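Local coordinates for universal stress protein (Mycobacterium smegmatis, PDB 5AHW), which binds cyclic AMP as a homodimer of the universal stress protein family and probably takes part in cyclic-nucleotide signalling, at residues B[22-27]-B[110-115]. Numbering follows the deposited sequence.
Sequences DRAGQI and LLVVGN. With CMP (adenosine-3',5'-cyclic-monophosphate), chain K.
In the alpha/beta core of this universal stress protein, helix 15-31 packs on one face of the parallel sheet, and Ala-24 and Ile-27 meet strand 110-114 through Val-112 and Leu-110. The Ala-24 methyl faces the isopropyl group of Val-112 almost evenly, with CB of Ala-24 4.0 Å from Val-112 CG2 and 4.1 Å from both Val-112 CB and CG1. Val-112 holds CG1 anti to its backbone N (chi1 -176°), which sets CG2 beside that nitrogen and turns both methyls to the helix. With just a methyl on the helix side, the backbones approach to 6.4 Å between CA of Ala-24 and CA of Val-112. One helical turn on, Ile-27 CG2 touches Leu-110 CD2 at 4.2 Å; both contacts across the two segments are between apolar side chains. Val-113 turns to the other face of the sheet, where its CB lies 3.7 Å from CMP O2'; next to it Gly-114 N gives that oxygen a weak hydrogen bond (3.4 Å), and CMP O5' lies 3.3 Å from Gly-114 C. Strand 110-114 sits between strands 6-10 and 140-144; Val-9 and Val-144 add to the apolar layer around Ala-24 and Val-112, while Tyr-4 of the second subunit packs on Ile-27 and Leu-142 of that subunit on Leu-110, so the dimer partner meets both helix and strand at the Ile-27/Leu-110 end.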
loop_
_atom_site.group_PDB
_atom_site.type_symbol
_atom_site.label_atom_id
_atom_site.label_comp_id
_atom_site.label_asym_id
_atom_site.label_seq_id
_atom_site.Cartn_x
_atom_site.Cartn_y
_atom_site.Cartn_z
ATOM N N ASP B 22 -6.870 -1.808 -11.358
ATOM C CA ASP B 22 -8.075 -2.415 -10.805
ATOM C C ASP B 22 -8.144 -2.066 -9.326
ATOM O O ASP B 22 -9.165 -1.521 -8.892
ATOM C CB ASP B 22 -8.102 -3.919 -10.907
ATOM C CG ASP B 22 -8.232 -4.384 -12.275
ATOM O OD1 ASP B 22 -8.590 -3.565 -13.126
ATOM O OD2 ASP B 22 -7.905 -5.565 -12.554
ATOM N N ARG B 23 -7.066 -2.342 -8.570
ATOM C CA ARG B 23 -7.082 -2.122 -7.138
ATOM C C ARG B 23 -7.192 -0.647 -6.779
ATOM O O ARG B 23 -7.966 -0.279 -5.888
ATOM C CB ARG B 23 -5.896 -2.757 -6.470
ATOM C CG ARG B 23 -6.105 -3.061 -5.016
ATOM C CD ARG B 23 -7.102 -4.230 -4.834
ATOM N NE ARG B 23 -6.389 -5.539 -4.865
ATOM C CZ ARG B 23 -6.957 -6.699 -4.555
ATOM N NH1 ARG B 23 -8.266 -6.746 -4.268
ATOM N NH2 ARG B 23 -6.243 -7.826 -4.553
ATOM N N ALA B 24 -6.445 0.229 -7.452
ATOM C CA ALA B 24 -6.584 1.624 -7.137
ATOM C C ALA B 24 -7.992 2.073 -7.426
ATOM O O ALA B 24 -8.487 2.875 -6.724
ATOM C CB ALA B 24 -5.601 2.474 -7.910
ATOM N N GLY B 25 -8.616 1.558 -8.478
ATOM C CA GLY B 25 -9.983 1.906 -8.816
ATOM C C GLY B 25 -11.027 1.510 -7.775
ATOM O O GLY B 25 -11.978 2.268 -7.505
ATOM N N GLN B 26 -10.819 0.339 -7.180
ATOM C CA GLN B 26 -11.647 -0.145 -6.081
ATOM C C GLN B 26 -11.455 0.745 -4.876
ATOM O O GLN B 26 -12.418 1.166 -4.254
ATOM C CB GLN B 26 -11.314 -1.628 -5.764
ATOM C CG GLN B 26 -11.582 -2.516 -6.988
ATOM C CD GLN B 26 -11.268 -4.037 -6.894
ATOM O OE1 GLN B 26 -10.131 -4.495 -6.599
ATOM N NE2 GLN B 26 -12.290 -4.831 -7.223
ATOM N N ILE B 27 -10.213 1.075 -4.546
ATOM C CA ILE B 27 -9.967 1.873 -3.335
ATOM C C ILE B 27 -10.521 3.262 -3.497
ATOM O O ILE B 27 -11.146 3.814 -2.583
ATOM C CB ILE B 27 -8.497 1.909 -2.965
ATOM C CG1 ILE B 27 -8.170 0.578 -2.374
ATOM C CG2 ILE B 27 -8.187 2.958 -1.915
ATOM C CD1 ILE B 27 -6.688 0.367 -2.325
ATOM N N LEU B 110 -2.667 8.881 -1.503
ATOM C CA LEU B 110 -2.123 7.554 -1.734
ATOM C C LEU B 110 -1.589 7.398 -3.160
ATOM O O LEU B 110 -2.189 7.845 -4.139
ATOM C CB LEU B 110 -3.219 6.519 -1.491
ATOM C CG LEU B 110 -2.904 5.046 -1.787
ATOM C CD1 LEU B 110 -2.006 4.518 -0.692
ATOM C CD2 LEU B 110 -4.166 4.206 -1.908
ATOM N N LEU B 111 -0.485 6.703 -3.250
ATOM C CA LEU B 111 0.127 6.371 -4.503
ATOM C C LEU B 111 0.172 4.845 -4.660
ATOM O O LEU B 111 0.610 4.148 -3.768
ATOM C CB LEU B 111 1.533 6.955 -4.408
ATOM C CG LEU B 111 2.475 6.847 -5.560
ATOM C CD1 LEU B 111 1.801 7.020 -6.927
ATOM C CD2 LEU B 111 3.458 7.945 -5.258
ATOM N N VAL B 112 -0.312 4.315 -5.777
ATOM C CA VAL B 112 -0.407 2.907 -5.974
ATOM C C VAL B 112 0.498 2.454 -7.129
ATOM O O VAL B 112 0.503 3.022 -8.239
ATOM C CB VAL B 112 -1.857 2.565 -6.307
ATOM C CG1 VAL B 112 -2.072 1.053 -6.443
ATOM C CG2 VAL B 112 -2.759 3.105 -5.216
ATOM N N VAL B 113 1.267 1.400 -6.867
ATOM C CA VAL B 113 2.090 0.726 -7.838
ATOM C C VAL B 113 1.961 -0.798 -7.685
ATOM O O VAL B 113 1.601 -1.296 -6.632
ATOM C CB VAL B 113 3.592 1.159 -7.704
ATOM C CG1 VAL B 113 3.808 2.630 -8.044
ATOM C CG2 VAL B 113 4.132 0.942 -6.322
ATOM N N GLY B 114 2.207 -1.549 -8.747
ATOM C CA GLY B 114 2.472 -2.998 -8.642
ATOM C C GLY B 114 3.863 -3.263 -8.144
ATOM O O GLY B 114 4.624 -2.317 -7.860
ATOM N N ASN B 115 4.223 -4.546 -8.092
ATOM C CA ASN B 115 5.395 -5.008 -7.390
ATOM C C ASN B 115 6.447 -5.578 -8.272
ATOM O O ASN B 115 7.406 -6.170 -7.792
ATOM C CB ASN B 115 4.950 -6.082 -6.373
ATOM C CG ASN B 115 4.576 -7.426 -7.011
ATOM O OD1 ASN B 115 4.186 -7.548 -8.192
ATOM N ND2 ASN B 115 4.663 -8.461 -6.210
HETATM P P CMP K . 3.566 -3.497 -12.199
HETATM O O1P CMP K . 2.505 -4.447 -11.657
HETATM O O2P CMP K . 3.849 -3.794 -13.598
HETATM O "O5'" CMP K . 4.865 -3.390 -11.308
HETATM C "C5'" CMP K . 5.800 -2.283 -11.301
HETATM C "C4'" CMP K . 4.973 -1.028 -11.300
HETATM O "O4'" CMP K . 5.727 0.158 -11.486
HETATM C "C3'" CMP K . 3.963 -0.971 -12.384
HETATM O "O3'" CMP K . 2.991 -1.978 -12.138
HETATM C "C2'" CMP K . 3.508 0.494 -12.325
HETATM O "O2'" CMP K . 2.602 0.777 -11.249
HETATM C "C1'" CMP K . 4.865 1.158 -12.038
HETATM N N9 CMP K . 5.398 1.622 -13.342
HETATM C C8 CMP K . 6.332 1.022 -14.102
HETATM N N7 CMP K . 6.516 1.687 -15.253
HETATM C C5 CMP K . 5.716 2.728 -15.232
HETATM C C6 CMP K . 5.434 3.874 -16.114
HETATM N N6 CMP K . 6.083 3.989 -17.264
HETATM N N1 CMP K . 4.513 4.770 -15.733
HETATM C C2 CMP K . 3.843 4.673 -14.579
HETATM N N3 CMP K . 4.034 3.646 -13.724
HETATM C C4 CMP K . 4.944 2.675 -13.994
#